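Local structure of tailspike protein (Siphovirus 9NA, 3RIQ) at residues D229-V235 and Y263-F267; F304-H310 and D328-I333. The protein probably recognises and cleaves the lipopolysaccharide O-antigen of Salmonella as an endorhamnosidase, serving as the receptor-binding tailspike of the phage. The contacts are given in a common frame with arbitrary orientation. Numbering follows the deposited sequence.

Contact 1 of 2, residues D229-V235 and Y263-F267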
loop_
_atom_site.group_PDB
_atom_site.type_symbol
_atom_site.label_atom_id
_atom_site.label_comp_id
_atom_site.label_asym_id
_atom_site.label_seq_id
_atom_site.Cartn_x
_atom_site.Cartn_y
_atom_site.Cartn_z
ATOM N N ASP A 229 -21.825 -9.972 -5.372
ATOM C CA ASP A 229 -20.587 -10.606 -4.889
ATOM C C ASP A 229 -19.409 -10.266 -5.833
ATOM O O ASP A 229 -18.259 -10.217 -5.396
ATOM C CB ASP A 229 -20.776 -12.105 -4.682
ATOM C CG ASP A 229 -21.666 -12.386 -3.486
ATOM O OD1 ASP A 229 -21.569 -11.626 -2.484
ATOM O OD2 ASP A 229 -22.506 -13.313 -3.564
ATOM N N ASP A 230 -19.740 -9.938 -7.087
ATOM C CA ASP A 230 -18.801 -9.432 -8.089
ATOM C C ASP A 230 -17.987 -8.210 -7.647
ATOM O O ASP A 230 -16.878 -7.959 -8.180
ATOM C CB ASP A 230 -19.520 -8.949 -9.373
ATOM C CG ASP A 230 -20.694 -9.812 -9.828
ATOM O OD1 ASP A 230 -21.480 -10.338 -9.015
ATOM O OD2 ASP A 230 -20.873 -9.847 -11.083
ATOM N N HIS A 231 -18.545 -7.400 -6.735
ATOM C CA HIS A 231 -17.905 -6.128 -6.367
ATOM C C HIS A 231 -17.638 -5.259 -7.588
ATOM O O HIS A 231 -16.566 -4.632 -7.703
ATOM C CB HIS A 231 -16.665 -6.399 -5.482
ATOM C CG HIS A 231 -17.052 -6.713 -4.064
ATOM N ND1 HIS A 231 -17.596 -7.930 -3.710
ATOM C CD2 HIS A 231 -17.060 -5.954 -2.938
ATOM C CE1 HIS A 231 -17.942 -7.909 -2.434
ATOM N NE2 HIS A 231 -17.613 -6.726 -1.937
ATOM N N ASP A 232 -18.651 -5.191 -8.470
ATOM C CA ASP A 232 -18.554 -4.433 -9.717
ATOM C C ASP A 232 -19.291 -3.107 -9.484
ATOM O O ASP A 232 -20.506 -3.037 -9.617
ATOM C CB ASP A 232 -19.183 -5.265 -10.862
ATOM C CG ASP A 232 -18.937 -4.688 -12.237
ATOM O OD1 ASP A 232 -18.453 -3.546 -12.378
ATOM O OD2 ASP A 232 -19.214 -5.444 -13.195
ATOM N N GLY A 233 -18.540 -2.066 -9.101
ATOM C CA GLY A 233 -19.120 -0.760 -8.729
ATOM C C GLY A 233 -18.243 -0.103 -7.683
ATOM O O GLY A 233 -17.624 -0.803 -6.857
ATOM N N GLY A 234 -18.226 1.233 -7.686
ATOM C CA GLY A 234 -17.482 1.998 -6.680
ATOM C C GLY A 234 -16.587 3.062 -7.260
ATOM O O GLY A 234 -16.898 3.645 -8.300
ATOM N N VAL A 235 -15.480 3.345 -6.571
ATOM C CA VAL A 235 -14.596 4.450 -6.968
ATOM C C VAL A 235 -13.151 3.984 -6.851
ATOM O O VAL A 235 -12.765 3.398 -5.832
ATOM C CB VAL A 235 -14.777 5.708 -6.065
ATOM C CG1 VAL A 235 -13.815 6.813 -6.492
ATOM C CG2 VAL A 235 -16.244 6.176 -6.068
ATOM N N TYR A 263 -24.379 -1.653 -1.152
ATOM C CA TYR A 263 -23.748 -2.920 -0.802
ATOM C C TYR A 263 -22.648 -3.294 -1.747
ATOM O O TYR A 263 -22.705 -2.974 -2.949
ATOM C CB TYR A 263 -24.785 -4.086 -0.844
ATOM C CG TYR A 263 -25.806 -4.022 0.272
ATOM C CD1 TYR A 263 -25.616 -4.734 1.463
ATOM C CD2 TYR A 263 -26.961 -3.244 0.149
ATOM C CE1 TYR A 263 -26.528 -4.653 2.511
ATOM C CE2 TYR A 263 -27.891 -3.171 1.179
ATOM C CZ TYR A 263 -27.660 -3.882 2.369
ATOM O OH TYR A 263 -28.549 -3.809 3.389
ATOM N N ARG A 264 -21.626 -3.959 -1.210
ATOM C CA ARG A 264 -20.664 -4.664 -2.060
ATOM C C ARG A 264 -19.952 -3.816 -3.130
ATOM O O ARG A 264 -19.846 -4.203 -4.309
ATOM C CB ARG A 264 -21.331 -5.924 -2.672
ATOM C CG ARG A 264 -21.644 -6.941 -1.561
ATOM C CD ARG A 264 -22.275 -8.226 -2.084
ATOM N NE ARG A 264 -23.587 -8.051 -2.705
ATOM C CZ ARG A 264 -24.470 -9.040 -2.884
ATOM N NH1 ARG A 264 -24.166 -10.285 -2.522
ATOM N NH2 ARG A 264 -25.646 -8.787 -3.439
ATOM N N LEU A 265 -19.515 -2.622 -2.724
ATOM C CA LEU A 265 -18.755 -1.745 -3.625
ATOM C C LEU A 265 -17.270 -1.818 -3.267
ATOM O O LEU A 265 -16.894 -2.320 -2.177
ATOM C CB LEU A 265 -19.255 -0.293 -3.497
ATOM C CG LEU A 265 -20.742 -0.128 -3.878
ATOM C CD1 LEU A 265 -21.225 1.297 -3.543
ATOM C CD2 LEU A 265 -20.981 -0.409 -5.378
ATOM N N VAL A 266 -16.433 -1.308 -4.176
ATOM C CA VAL A 266 -14.990 -1.192 -3.937
ATOM C C VAL A 266 -14.580 0.272 -3.976
ATOM O O VAL A 266 -14.924 0.992 -4.934
ATOM C CB VAL A 266 -14.184 -1.956 -5.026
ATOM C CG1 VAL A 266 -12.658 -1.749 -4.795
ATOM C CG2 VAL A 266 -14.529 -3.446 -5.023
ATOM N N PHE A 267 -13.882 0.712 -2.925
ATOM C CA PHE A 267 -13.306 2.047 -2.863
ATOM C C PHE A 267 -11.808 1.839 -2.720
ATOM O O PHE A 267 -11.346 1.373 -1.657
ATOM C CB PHE A 267 -13.874 2.825 -1.662
ATOM C CG PHE A 267 -15.383 2.951 -1.696
ATOM C CD1 PHE A 267 -15.981 3.976 -2.429
ATOM C CD2 PHE A 267 -16.222 1.996 -1.060
ATOM C CE1 PHE A 267 -17.377 4.091 -2.474
ATOM C CE2 PHE A 267 -17.634 2.102 -1.128
ATOM C CZ PHE A 267 -18.202 3.152 -1.833
HETATM O O HOH W 1 -24.959 -13.405 -2.268
#
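D229 opens the pairing with a salt bridge: its OD1 lies 2.9 Å from NH1 of R264, a hydrogen bond of weak angle, and a water joins the same two side chains, 2.8 Å from D229 OD2 and 3.2 Å from R264 NH1. The guanidinium also pairs with D226 through NH2. Two residues on, H231 ND1 donates to D229 O at 2.9 Å and NE2 hydrogen-bonds to the backbone O of Q309, and the imidazole lies against R264, whose CB sits 4.0 Å from the ring centroid in a CH-pi contact over the face. The backbone closes in here as well, H231 CA approaching R264 O at 3.4 Å in a CA-H...O contact, while V266 CG2 packs 3.7 Å from H231 CB. D232 turns away from the other segment to a salt bridge with K206 and another with K213 of the second subunit. At G234 and V235 the segment runs parallel to V266 and F267, on the next coil of the right-handed beta-helix. V266 N donates to G233 O at 3.0 Å and V235 N to V266 O at 2.9 Å, the alternating pattern of a parallel pair, with G234 bridged to V266 and V235 to F267. Both glycines have backbone angles that would jam a CB against the preceding carbonyl; a CB would also strike L265 CD2 at G233 and V266 O at G234. V235 and F267 lie on the same face of the sheet, V235 CB 4.2 Å from F267 CD1, and both pack on F222 of strand 220-223.

Contact 2 of 2, residues F304-H310 and D328-I333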
loop_
_atom_site.group_PDB
_atom_site.type_symbol
_atom_site.label_atom_id
_atom_site.label_comp_id
_atom_site.label_asym_id
_atom_site.label_seq_id
_atom_site.Cartn_x
_atom_site.Cartn_y
_atom_site.Cartn_z
ATOM N N PHE A 304 -26.899 -0.029 12.138
ATOM C CA PHE A 304 -25.440 0.089 11.948
ATOM C C PHE A 304 -24.786 -1.241 11.622
ATOM O O PHE A 304 -23.573 -1.296 11.475
ATOM C CB PHE A 304 -24.686 0.768 13.119
ATOM C CG PHE A 304 -25.205 2.132 13.485
ATOM C CD1 PHE A 304 -25.333 3.136 12.519
ATOM C CD2 PHE A 304 -25.546 2.423 14.819
ATOM C CE1 PHE A 304 -25.774 4.413 12.872
ATOM C CE2 PHE A 304 -26.005 3.719 15.207
ATOM C CZ PHE A 304 -26.121 4.716 14.230
ATOM N N GLN A 305 -25.571 -2.313 11.497
ATOM C CA GLN A 305 -24.976 -3.660 11.334
ATOM C C GLN A 305 -25.403 -4.392 10.053
ATOM O O GLN A 305 -25.378 -5.631 9.983
ATOM C CB GLN A 305 -25.253 -4.508 12.588
ATOM C CG GLN A 305 -24.728 -3.852 13.849
ATOM C CD GLN A 305 -24.863 -4.703 15.092
ATOM O OE1 GLN A 305 -25.492 -5.768 15.089
ATOM N NE2 GLN A 305 -24.286 -4.210 16.189
ATOM N N LEU A 306 -25.780 -3.640 9.019
ATOM C CA LEU A 306 -26.123 -4.301 7.754
ATOM C C LEU A 306 -24.899 -4.998 7.178
ATOM O O LEU A 306 -23.781 -4.477 7.318
ATOM C CB LEU A 306 -26.659 -3.271 6.735
ATOM C CG LEU A 306 -28.059 -2.725 7.056
ATOM C CD1 LEU A 306 -28.382 -1.437 6.271
ATOM C CD2 LEU A 306 -29.113 -3.837 6.802
ATOM N N PRO A 307 -25.092 -6.121 6.455
ATOM C CA PRO A 307 -23.945 -6.814 5.882
ATOM C C PRO A 307 -23.495 -6.186 4.550
ATOM O O PRO A 307 -23.663 -6.743 3.469
ATOM C CB PRO A 307 -24.445 -8.256 5.745
ATOM C CG PRO A 307 -25.935 -8.071 5.349
ATOM C CD PRO A 307 -26.357 -6.848 6.189
ATOM N N THR A 308 -22.939 -4.995 4.652
ATOM C CA THR A 308 -22.598 -4.234 3.451
ATOM C C THR A 308 -21.461 -4.858 2.645
ATOM O O THR A 308 -21.456 -4.719 1.419
ATOM C CB THR A 308 -22.317 -2.765 3.787
ATOM O OG1 THR A 308 -21.419 -2.690 4.914
ATOM C CG2 THR A 308 -23.631 -2.062 4.164
ATOM N N GLN A 309 -20.478 -5.503 3.305
ATOM C CA GLN A 309 -19.393 -6.223 2.576
ATOM C C GLN A 309 -18.680 -5.331 1.560
ATOM O O GLN A 309 -18.370 -5.770 0.463
ATOM C CB GLN A 309 -19.951 -7.457 1.841
ATOM C CG GLN A 309 -20.436 -8.608 2.757
ATOM C CD GLN A 309 -20.485 -9.936 1.979
ATOM O OE1 GLN A 309 -19.434 -10.521 1.649
ATOM N NE2 GLN A 309 -21.679 -10.389 1.650
ATOM N N HIS A 310 -18.426 -4.072 1.909
ATOM C CA HIS A 310 -17.602 -3.234 1.053
ATOM C C HIS A 310 -16.131 -3.622 1.216
ATOM O O HIS A 310 -15.715 -4.202 2.236
ATOM C CB HIS A 310 -17.785 -1.756 1.398
ATOM C CG HIS A 310 -19.184 -1.250 1.202
ATOM N ND1 HIS A 310 -19.838 -1.304 -0.013
ATOM C CD2 HIS A 310 -20.010 -0.590 2.052
ATOM C CE1 HIS A 310 -21.027 -0.730 0.110
ATOM N NE2 HIS A 310 -21.160 -0.295 1.357
ATOM N N ASP A 328 -19.975 2.049 8.546
ATOM C CA ASP A 328 -20.738 1.168 9.473
ATOM C C ASP A 328 -20.914 -0.190 8.776
ATOM O O ASP A 328 -20.229 -0.490 7.797
ATOM C CB ASP A 328 -22.097 1.770 9.910
ATOM C CG ASP A 328 -23.151 1.728 8.801
ATOM O OD1 ASP A 328 -22.744 1.621 7.623
ATOM O OD2 ASP A 328 -24.373 1.797 9.109
ATOM N N GLY A 329 -21.873 -0.962 9.246
ATOM C CA GLY A 329 -22.169 -2.267 8.691
ATOM C C GLY A 329 -21.174 -3.319 9.155
ATOM O O GLY A 329 -20.354 -3.098 10.067
ATOM N N GLN A 330 -21.303 -4.496 8.578
ATOM C CA GLN A 330 -20.428 -5.613 8.943
ATOM C C GLN A 330 -19.956 -6.359 7.737
ATOM O O GLN A 330 -20.460 -6.156 6.640
ATOM C CB GLN A 330 -21.130 -6.571 9.918
ATOM C CG GLN A 330 -22.383 -7.296 9.360
ATOM C CD GLN A 330 -22.908 -8.312 10.378
ATOM O OE1 GLN A 330 -22.238 -9.329 10.667
ATOM N NE2 GLN A 330 -24.039 -8.010 10.988
ATOM N N LYS A 331 -18.938 -7.184 7.962
ATOM C CA LYS A 331 -18.275 -7.986 6.934
ATOM C C LYS A 331 -17.603 -7.117 5.866
ATOM O O LYS A 331 -17.306 -7.594 4.771
ATOM C CB LYS A 331 -19.251 -8.978 6.297
ATOM C CG LYS A 331 -19.748 -10.028 7.284
ATOM C CD LYS A 331 -20.823 -10.937 6.652
ATOM C CE LYS A 331 -20.125 -12.131 5.946
ATOM N NZ LYS A 331 -20.936 -12.938 5.017
ATOM N N ASN A 332 -17.293 -5.882 6.220
ATOM C CA ASN A 332 -16.439 -5.042 5.367
ATOM C C ASN A 332 -14.977 -5.417 5.542
ATOM O O ASN A 332 -14.585 -5.883 6.614
ATOM C CB ASN A 332 -16.606 -3.565 5.718
ATOM C CG ASN A 332 -18.054 -3.086 5.629
ATOM O OD1 ASN A 332 -18.659 -3.072 4.563
ATOM N ND2 ASN A 332 -18.612 -2.675 6.758
ATOM N N ILE A 333 -14.169 -5.198 4.511
ATOM C CA ILE A 333 -12.691 -5.345 4.573
ATOM C C ILE A 333 -12.085 -3.978 4.351
ATOM O O ILE A 333 -12.385 -3.338 3.358
ATOM C CB ILE A 333 -12.175 -6.385 3.537
ATOM C CG1 ILE A 333 -12.708 -7.763 3.899
ATOM C CG2 ILE A 333 -10.637 -6.363 3.473
ATOM C CD1 ILE A 333 -12.487 -8.830 2.822
HETATM O O HOH W 2 -25.796 -0.655 8.676
HETATM O O HOH W 3 -21.643 0.517 5.107
HETATM O O HOH W 4 -18.576 -13.102 3.120
HETATM O O HOH W 5 -16.846 -10.004 2.695
HETATM O O HOH W 6 -15.911 -7.132 2.306
#
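Two irregular connections of the beta-helix, 304-310 and 328-333, run side by side just before their strands join the sheet. G329 N donates to F304 O at 2.8 Å and Q330 N to L306 O at 2.8 Å, while the Q330 side chain reaches back, NE2 to Q305 O at 2.9 Å. At their start a water joins D328 OD2 (2.9 Å) to L306 N (3.0 Å); D328 also accepts from A284 N through OD1 and D285 N through OD2. P307 centres an inverse gamma turn, and beyond it the Q309 N to Q330 O bond is weak at 3.4 Å. A CB on G329 would clash with T308 OG1 and L306 O. N332 OD1 receives two 2.8 Å hydrogen bonds, from T308 OG1 and from the backbone N of H310. I333 N donates to H310 O at 2.9 Å where the segments run into the paired parallel strands 311-318 and 333-340. At the solvent side, another water links Q309 OE1 (3.1 Å) to K331 NZ (3.0 Å).

How the contacts relate
Contacts 1 and 2 follow one another along the chain, their centres 13 Å apart, and join consecutive coils of one right-handed beta-helix: strand 266-273, entered from 263-267, pairs with strand 234-236 on one side and strand 311-318, which follows 304-310, on the other. They also touch directly. H231 NE2 lies 2.7 Å from Q309 O and R264 N 2.7 Å from T308 O, both probable hydrogen bonds, and H310 ND1 bonds to L265 N. The middle segments 263-267 and 304-310 are thus neighbours, making four successive backbone layers. H231, R264, Q309 and K331, one on each coil, all have positive phi shortly before their strands.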